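Local atomic coordinates of PrgZ (Enterococcus faecalis, PDB entry 4FAJ), a protein that acts as a membrane-anchored extracellular pheromone receptor, binding peptide pheromone and probably taking part in peptide uptake across the membrane. Residues A[237-242]-A[253-258]; A[265-270]-A[556-561]. All blocks are in the same frame, centred on the assembly; numbering follows the deposited sequence.

Contact 1. Residues A[237-242]-A[253-258]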
ATOM      1  N   GLY A 237      14.053  11.311  10.271  1.00 15.97           N
ATOM      2  CA  GLY A 237      14.490   9.938  10.067  1.00 15.10           C
ATOM      3  C   GLY A 237      15.978   9.749   9.861  1.00 15.22           C
ATOM      4  O   GLY A 237      16.770  10.655  10.072  1.00 14.95           O
ATOM      5  N   ALA A 238      16.336   8.542   9.450  1.00 14.31           N
ATOM      6  CA  ALA A 238      17.728   8.156   9.236  1.00 14.68           C
ATOM      7  C   ALA A 238      18.410   9.018   8.178  1.00 15.00           C
ATOM      8  O   ALA A 238      19.615   9.280   8.258  1.00 15.76           O
ATOM      9  CB  ALA A 238      17.796   6.685   8.843  1.00 14.16           C
ATOM     10  N   PHE A 239      17.630   9.447   7.191  1.00 15.02           N
ATOM     11  CA  PHE A 239      18.118  10.282   6.108  1.00 15.31           C
ATOM     12  C   PHE A 239      17.283  11.541   5.976  1.00 15.37           C
ATOM     13  O   PHE A 239      16.156  11.586   6.446  1.00 16.11           O
ATOM     14  CB  PHE A 239      18.085   9.483   4.805  1.00 15.04           C
ATOM     15  CG  PHE A 239      18.840   8.203   4.883  1.00 15.34           C
ATOM     16  CD1 PHE A 239      20.202   8.171   4.610  1.00 14.78           C
ATOM     17  CD2 PHE A 239      18.198   7.023   5.246  1.00 16.00           C
ATOM     18  CE1 PHE A 239      20.917   6.980   4.699  1.00 16.65           C
ATOM     19  CE2 PHE A 239      18.901   5.843   5.331  1.00 16.49           C
ATOM     20  CZ  PHE A 239      20.272   5.821   5.060  1.00 16.11           C
ATOM     21  N   ASN A 240      17.871  12.576   5.378  1.00 16.18           N
ATOM     22  CA  ASN A 240      17.162  13.793   5.003  1.00 16.51           C
ATOM     23  C   ASN A 240      16.880  13.747   3.508  1.00 16.85           C
ATOM     24  O   ASN A 240      17.642  13.161   2.757  1.00 17.25           O
ATOM     25  CB  ASN A 240      18.017  15.038   5.261  1.00 17.03           C
ATOM     26  CG  ASN A 240      18.190  15.355   6.729  1.00 17.47           C
ATOM     27  OD1 ASN A 240      17.339  15.045   7.553  1.00 16.32           O
ATOM     28  ND2 ASN A 240      19.299  16.028   7.055  1.00 17.09           N
ATOM     29  N   LEU A 241      15.800  14.364   3.064  1.00 17.75           N
ATOM     30  CA  LEU A 241      15.543  14.471   1.619  1.00 18.52           C
ATOM     31  C   LEU A 241      16.295  15.698   1.130  1.00 20.10           C
ATOM     32  O   LEU A 241      15.939  16.820   1.495  1.00 20.77           O
ATOM     33  CB  LEU A 241      14.052  14.591   1.327  1.00 17.99           C
ATOM     34  CG  LEU A 241      13.663  14.739  -0.155  1.00 18.24           C
ATOM     35  CD1 LEU A 241      14.017  13.491  -0.950  1.00 16.52           C
ATOM     36  CD2 LEU A 241      12.175  15.054  -0.293  1.00 17.65           C
ATOM     37  N   THR A 242      17.354  15.486   0.350  1.00 21.79           N
ATOM     38  CA  THR A 242      18.245  16.584  -0.064  1.00 23.17           C
ATOM     39  C   THR A 242      18.074  17.023  -1.529  1.00 24.02           C
ATOM     40  O   THR A 242      18.509  18.112  -1.893  1.00 23.88           O
ATOM     41  CB  THR A 242      19.735  16.251   0.227  1.00 23.53           C
ATOM     42  OG1 THR A 242      20.066  14.959  -0.297  1.00 23.51           O
ATOM     43  CG2 THR A 242      20.000  16.253   1.740  1.00 23.85           C
ATOM     44  N   TRP A 253      15.591  11.294  -7.286  1.00 20.62           N
ATOM     45  CA  TRP A 253      15.766  12.005  -6.026  1.00 19.52           C
ATOM     46  C   TRP A 253      16.919  11.424  -5.219  1.00 19.45           C
ATOM     47  O   TRP A 253      17.394  10.304  -5.487  1.00 19.80           O
ATOM     48  CB  TRP A 253      14.461  12.062  -5.215  1.00 18.80           C
ATOM     49  CG  TRP A 253      13.844  10.750  -4.916  1.00 17.22           C
ATOM     50  CD1 TRP A 253      14.013  10.005  -3.787  1.00 15.89           C
ATOM     51  CD2 TRP A 253      12.938  10.025  -5.744  1.00 15.41           C
ATOM     52  NE1 TRP A 253      13.274   8.852  -3.864  1.00 14.65           N
ATOM     53  CE2 TRP A 253      12.611   8.834  -5.061  1.00 14.98           C
ATOM     54  CE3 TRP A 253      12.376  10.257  -7.005  1.00 16.53           C
ATOM     55  CZ2 TRP A 253      11.736   7.889  -5.589  1.00 14.73           C
ATOM     56  CZ3 TRP A 253      11.520   9.309  -7.535  1.00 15.86           C
ATOM     57  CH2 TRP A 253      11.200   8.146  -6.827  1.00 13.41           C
ATOM     58  N   THR A 254      17.382  12.196  -4.244  1.00 19.09           N
ATOM     59  CA  THR A 254      18.503  11.801  -3.387  1.00 18.73           C
ATOM     60  C   THR A 254      18.178  12.057  -1.914  1.00 18.45           C
ATOM     61  O   THR A 254      17.591  13.092  -1.565  1.00 18.22           O
ATOM     62  CB  THR A 254      19.801  12.592  -3.747  1.00 19.82           C
ATOM     63  OG1 THR A 254      20.197  12.311  -5.103  1.00 21.18           O
ATOM     64  CG2 THR A 254      20.941  12.226  -2.787  1.00 18.79           C
ATOM     65  N   ILE A 255      18.545  11.102  -1.056  1.00 17.69           N
ATOM     66  CA  ILE A 255      18.465  11.285   0.392  1.00 17.34           C
ATOM     67  C   ILE A 255      19.872  11.158   0.957  1.00 17.64           C
ATOM     68  O   ILE A 255      20.707  10.447   0.402  1.00 17.37           O
ATOM     69  CB  ILE A 255      17.481  10.278   1.078  1.00 16.70           C
ATOM     70  CG1 ILE A 255      18.042   8.844   1.041  1.00 16.35           C
ATOM     71  CG2 ILE A 255      16.105  10.355   0.404  1.00 17.11           C
ATOM     72  CD1 ILE A 255      17.071   7.735   1.562  1.00 16.01           C
ATOM     73  N   SER A 256      20.128  11.857   2.061  1.00 17.91           N
ATOM     74  CA  SER A 256      21.466  11.927   2.640  1.00 18.50           C
ATOM     75  C   SER A 256      21.387  11.722   4.149  1.00 18.42           C
ATOM     76  O   SER A 256      20.391  12.084   4.776  1.00 17.72           O
ATOM     77  CB  SER A 256      22.091  13.289   2.334  1.00 19.41           C
ATOM     78  OG  SER A 256      22.193  13.496   0.937  1.00 20.41           O
ATOM     79  N   LYS A 257      22.441  11.173   4.739  1.00 18.96           N
ATOM     80  CA  LYS A 257      22.428  10.885   6.167  1.00 19.16           C
ATOM     81  C   LYS A 257      22.047  12.112   7.002  1.00 19.20           C
ATOM     82  O   LYS A 257      22.606  13.187   6.825  1.00 19.34           O
ATOM     83  CB  LYS A 257      23.781  10.343   6.641  1.00 19.93           C
ATOM     84  CG  LYS A 257      23.787  10.016   8.136  1.00 20.22           C
ATOM     85  CD  LYS A 257      25.081   9.337   8.573  1.00 21.28           C
ATOM     86  CE  LYS A 257      25.241   9.410  10.085  1.00 21.48           C
ATOM     87  NZ  LYS A 257      26.167   8.368  10.620  1.00 22.25           N
ATOM     88  N   ASN A 258      21.087  11.916   7.905  1.00 18.70           N
ATOM     89  CA  ASN A 258      20.628  12.935   8.846  1.00 19.42           C
ATOM     90  C   ASN A 258      21.449  12.860  10.136  1.00 20.40           C
ATOM     91  O   ASN A 258      21.220  11.992  10.975  1.00 20.11           O
ATOM     92  CB  ASN A 258      19.145  12.704   9.170  1.00 18.61           C
ATOM     93  CG  ASN A 258      18.605  13.660  10.221  1.00 18.50           C
ATOM     94  OD1 ASN A 258      19.269  14.618  10.633  1.00 19.01           O
ATOM     95  ND2 ASN A 258      17.374  13.417  10.639  1.00 17.69           N
TER
HETATM   96  O   HOH W   1      21.450   9.178  10.429  1.00 16.77           O
HETATM   97  O   HOH W   2      19.525  17.298  10.041  1.00 26.31           O
HETATM   98  O   HOH W   3      21.504  15.374   5.410  1.00 37.10           O
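Two donors hold Ala238 O: the backbone N of Asn258, in a nearly straight bond of 3.0 Å with an N-H...O angle of 171°, and a water at 2.8 Å that also donates to Asn258 O. With Asn258 CG anti to the backbone N (chi1 176°), its amide points across to residue 237, and ND2 reaches Gly237 O in the carbonyl plane at 2.9 Å; its OD1 is held by Glu260 N and by a second water, which accepts from Asn240 ND2. Asn240 and Ser256 form an antiparallel hydrogen-bonded pair of this hairpin. Asn240 N meets Ser256 O at 2.6 Å, almost along the C=O axis, while Ser256 N returns to Asn240 O at 2.9 Å. On the face bearing Asn240 and Ser256, Thr242 OG1 and Ser256 OG are hydrogen-bonded at 2.9 Å, and either could be the donor. On the face of Leu241 and Ile255, the side chain of Ile255 crosses that of Phe239 obliquely, with CD1 3.8 Å from Phe239 CG. The Phe239 ring turns its edge to the peptide between Ser256 and Lys257, with Ser256 C in its plane. Helix 81-90 packs against Ile255. Strand 239-243 is an edge strand of its mixed sheet. The chemistry divides: hydroxyls, amides and bridging water on one side, hydrocarbon on the other, and the Asn258 amide bonded to Gly237 O where the pairing ends.

Contact 2. Residues A[265-270]-A[556-561]. With ZN (zinc ion), chain E.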
ATOM      1  N   LYS A 265      24.333   6.883  14.770  1.00 23.82           N
ATOM      2  CA  LYS A 265      25.481   5.976  14.922  1.00 24.49           C
ATOM      3  C   LYS A 265      25.333   4.637  14.162  1.00 24.38           C
ATOM      4  O   LYS A 265      26.334   4.015  13.801  1.00 24.31           O
ATOM      5  CB  LYS A 265      25.775   5.715  16.407  1.00 25.11           C
ATOM      6  CG  LYS A 265      24.865   4.678  17.065  1.00 26.29           C
ATOM      7  CD  LYS A 265      25.241   4.445  18.534  1.00 29.14           C
ATOM      8  CE  LYS A 265      24.277   3.477  19.207  1.00 30.28           C
ATOM      9  NZ  LYS A 265      22.884   4.003  19.220  1.00 31.52           N
ATOM     10  N   ASP A 266      24.097   4.206  13.921  1.00 23.60           N
ATOM     11  CA  ASP A 266      23.823   2.968  13.167  1.00 23.67           C
ATOM     12  C   ASP A 266      23.796   3.132  11.641  1.00 22.76           C
ATOM     13  O   ASP A 266      23.709   2.141  10.911  1.00 22.73           O
ATOM     14  CB  ASP A 266      22.467   2.395  13.597  1.00 23.77           C
ATOM     15  CG  ASP A 266      22.531   1.621  14.896  1.00 26.11           C
ATOM     16  OD1 ASP A 266      23.583   1.605  15.567  1.00 28.46           O
ATOM     17  OD2 ASP A 266      21.495   1.024  15.250  1.00 31.04           O
ATOM     18  N   VAL A 267      23.842   4.373  11.159  1.00 22.17           N
ATOM     19  CA  VAL A 267      23.682   4.666   9.746  1.00 21.45           C
ATOM     20  C   VAL A 267      25.039   4.836   9.057  1.00 22.26           C
ATOM     21  O   VAL A 267      25.820   5.712   9.430  1.00 21.80           O
ATOM     22  CB  VAL A 267      22.811   5.940   9.562  1.00 21.50           C
ATOM     23  CG1 VAL A 267      22.527   6.209   8.082  1.00 21.24           C
ATOM     24  CG2 VAL A 267      21.502   5.771  10.312  1.00 19.63           C
ATOM     25  N   SER A 268      25.311   4.005   8.053  1.00 22.20           N
ATOM     26  CA  SER A 268      26.588   4.073   7.310  1.00 23.15           C
ATOM     27  C   SER A 268      26.506   4.848   6.006  1.00 22.90           C
ATOM     28  O   SER A 268      27.491   5.421   5.584  1.00 22.42           O
ATOM     29  CB  SER A 268      27.115   2.677   6.989  1.00 23.35           C
ATOM     30  OG  SER A 268      27.246   1.895   8.159  1.00 25.94           O
ATOM     31  N   MET A 269      25.353   4.830   5.336  1.00 22.53           N
ATOM     32  CA  MET A 269      25.269   5.437   4.016  1.00 22.75           C
ATOM     33  C   MET A 269      25.346   6.960   4.097  1.00 23.46           C
ATOM     34  O   MET A 269      24.671   7.579   4.916  1.00 23.64           O
ATOM     35  CB  MET A 269      23.981   5.015   3.298  1.00 22.08           C
ATOM     36  CG  MET A 269      23.888   3.520   3.020  1.00 21.51           C
ATOM     37  SD  MET A 269      25.131   2.904   1.870  1.00 20.38           S
ATOM     38  CE  MET A 269      24.594   3.615   0.316  1.00 19.70           C
ATOM     39  N   ASP A 270      26.175   7.548   3.237  1.00 24.21           N
ATOM     40  CA  ASP A 270      26.284   9.002   3.107  1.00 24.63           C
ATOM     41  C   ASP A 270      25.116   9.533   2.293  1.00 23.61           C
ATOM     42  O   ASP A 270      24.523  10.555   2.624  1.00 23.24           O
ATOM     43  CB  ASP A 270      27.577   9.382   2.392  1.00 25.66           C
ATOM     44  CG  ASP A 270      28.831   9.015   3.187  1.00 28.77           C
ATOM     45  OD1 ASP A 270      28.770   8.853   4.425  1.00 31.82           O
ATOM     46  OD2 ASP A 270      29.895   8.893   2.549  1.00 34.03           O
ATOM     47  N   ASP A 556      13.759  -0.682   4.130  1.00 15.46           N
ATOM     48  CA  ASP A 556      14.375   0.110   5.185  1.00 15.68           C
ATOM     49  C   ASP A 556      15.888   0.102   4.964  1.00 15.56           C
ATOM     50  O   ASP A 556      16.553  -0.932   5.098  1.00 14.38           O
ATOM     51  CB  ASP A 556      14.030  -0.455   6.566  1.00 16.14           C
ATOM     52  CG  ASP A 556      14.529   0.428   7.707  1.00 18.04           C
ATOM     53  OD1 ASP A 556      15.205   1.443   7.436  1.00 19.91           O
ATOM     54  OD2 ASP A 556      14.219   0.114   8.877  1.00 20.63           O
ATOM     55  N   TYR A 557      16.414   1.264   4.604  1.00 15.10           N
ATOM     56  CA  TYR A 557      17.828   1.420   4.282  1.00 15.62           C
ATOM     57  C   TYR A 557      18.675   1.909   5.468  1.00 15.98           C
ATOM     58  O   TYR A 557      19.865   2.179   5.309  1.00 15.60           O
ATOM     59  CB  TYR A 557      17.964   2.416   3.138  1.00 15.96           C
ATOM     60  CG  TYR A 557      17.148   2.060   1.913  1.00 15.25           C
ATOM     61  CD1 TYR A 557      17.395   0.899   1.209  1.00 15.91           C
ATOM     62  CD2 TYR A 557      16.139   2.905   1.449  1.00 15.65           C
ATOM     63  CE1 TYR A 557      16.656   0.572   0.068  1.00 15.34           C
ATOM     64  CE2 TYR A 557      15.403   2.591   0.329  1.00 14.76           C
ATOM     65  CZ  TYR A 557      15.674   1.426  -0.370  1.00 15.54           C
ATOM     66  OH  TYR A 557      14.938   1.112  -1.491  1.00 14.29           O
ATOM     67  N   LYS A 558      18.065   2.017   6.647  1.00 16.26           N
ATOM     68  CA  LYS A 558      18.721   2.606   7.812  1.00 16.73           C
ATOM     69  C   LYS A 558      20.133   2.051   8.049  1.00 17.84           C
ATOM     70  O   LYS A 558      21.071   2.811   8.256  1.00 18.16           O
ATOM     71  CB  LYS A 558      17.872   2.395   9.074  1.00 16.61           C
ATOM     72  CG  LYS A 558      18.566   2.829  10.380  1.00 16.69           C
ATOM     73  CD  LYS A 558      17.605   2.751  11.577  1.00 17.83           C
ATOM     74  CE  LYS A 558      18.352   2.894  12.881  1.00 17.66           C
ATOM     75  NZ  LYS A 558      17.458   2.686  14.049  1.00 17.08           N
ATOM     76  N   LYS A 559      20.265   0.730   8.033  1.00 18.94           N
ATOM     77  CA  LYS A 559      21.525   0.076   8.376  1.00 19.91           C
ATOM     78  C   LYS A 559      22.272  -0.420   7.133  1.00 20.44           C
ATOM     79  O   LYS A 559      23.249  -1.166   7.241  1.00 20.49           O
ATOM     80  CB  LYS A 559      21.276  -1.070   9.362  1.00 20.69           C
ATOM     81  CG  LYS A 559      20.806  -0.614  10.740  1.00 23.28           C
ATOM     82  CD  LYS A 559      20.729  -1.803  11.714  1.00 26.69           C
ATOM     83  CE  LYS A 559      19.879  -1.505  12.961  1.00 28.60           C
ATOM     84  NZ  LYS A 559      20.695  -1.189  14.174  1.00 31.70           N
ATOM     85  N   MET A 560      21.833   0.030   5.957  1.00 20.13           N
ATOM     86  CA  MET A 560      22.476  -0.312   4.687  1.00 21.05           C
ATOM     87  C   MET A 560      23.956   0.069   4.700  1.00 21.76           C
ATOM     88  O   MET A 560      24.321   1.103   5.259  1.00 22.06           O
ATOM     89  CB  MET A 560      21.769   0.423   3.542  1.00 20.47           C
ATOM     90  CG  MET A 560      22.337   0.212   2.147  1.00 21.30           C
ATOM     91  SD  MET A 560      21.347   1.109   0.925  1.00 20.47           S
ATOM     92  CE  MET A 560      22.214   0.668  -0.576  1.00 22.01           C
ATOM     93  N   ARG A 561      24.794  -0.762   4.085  1.00 22.21           N
ATOM     94  CA  ARG A 561      26.208  -0.425   3.872  1.00 23.66           C
ATOM     95  C   ARG A 561      26.764  -1.069   2.600  1.00 23.68           C
ATOM     96  O   ARG A 561      26.194  -2.027   2.083  1.00 22.58           O
ATOM     97  CB  ARG A 561      27.055  -0.828   5.081  1.00 24.47           C
ATOM     98  CG  ARG A 561      27.227  -2.323   5.259  1.00 27.26           C
ATOM     99  CD  ARG A 561      28.034  -2.642   6.510  1.00 31.25           C
ATOM    100  NE  ARG A 561      28.528  -4.020   6.475  1.00 34.42           N
ATOM    101  CZ  ARG A 561      27.857  -5.088   6.905  1.00 36.31           C
ATOM    102  NH1 ARG A 561      26.651  -4.971   7.432  1.00 36.33           N
ATOM    103  NH2 ARG A 561      28.407  -6.295   6.815  1.00 37.31           N
TER
HETATM  104 ZN    ZN E 603      20.278   1.429  16.732  1.00 32.50          ZN
HETATM  105  O   HOH W   4      25.115   0.772   9.253  1.00 39.00           O
HETATM  106  O   HOH W   5      23.115   3.066   6.422  1.00 20.74           O
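Asp266 OD2 is gripped twice: it coordinates the zinc ion at 2.0 Å and accepts from Lys559 NZ at 2.6 Å in a salt bridge. The ammonium approaches from above the carboxylate plane, 54° out of it. The two side chains run side by side in the same direction, and a bend at the last torsion of Lys559 (chi4 -102°) turns NZ onto the oxygen. Asp263 OD2 is the second protein ligand of the zinc, and it takes a hydrogen bond from Lys558 NZ, which also reaches Tyr261 OH. Lys558 is extended to its tip, so NZ comes to 4.1 Å from the ion. Behind these charges, residues 557-560 make a type I turn, entered through an Asx turn in which Asp556 OD1 accepts from Lys558 N.

Two waters join the backbones. One bridges Asp266 O and Ser268 OG; the other accepts from Met269 N and donates to both Lys558 O and Met560 O, the latter at 2.6 Å. Beside it Val267 CA lies 3.5 Å from Lys558 O, a CA-H...O contact. Farther in, Met269, bent at chi2 and chi3, crosses the extended Met560 obliquely: CG meets CG at 3.8 Å and the methyls lie beside each other, CE to CE 3.9 Å. Ala62 of strand 61-66 packs on both methionines.

The contact thus fastens a turn close to the C-terminus onto the loop between strands 252-257 and 271-276. With a dication and lysine ammonium groups around it, Asp266 is presumably ionised throughout, and the two lysines probably offset the negative charge that the paired aspartates bring to the zinc.

How the contacts relate
Contact 1 and contact 2 follow each other along the chain, their centres 11 Å apart, and Lys257 ties them together. Its backbone N lies 3.0 Å from Asp270 O, probably hydrogen-bonded where the chain returns into strand 271-276, and its NZ reaches Val267 O at 2.9 Å as well as Gln264 O. The loop 265-270 is therefore anchored from the hairpin at one side and by residues 556-561 at another. Phe239 of contact 1 packs on Val267 and Met269 of contact 2. The zinc bound by Asp263 and Asp266 belongs to contact 2; the Ala238 side chain is about 10 Å from it and about 7 Å from that of the zinc ligand Asp263.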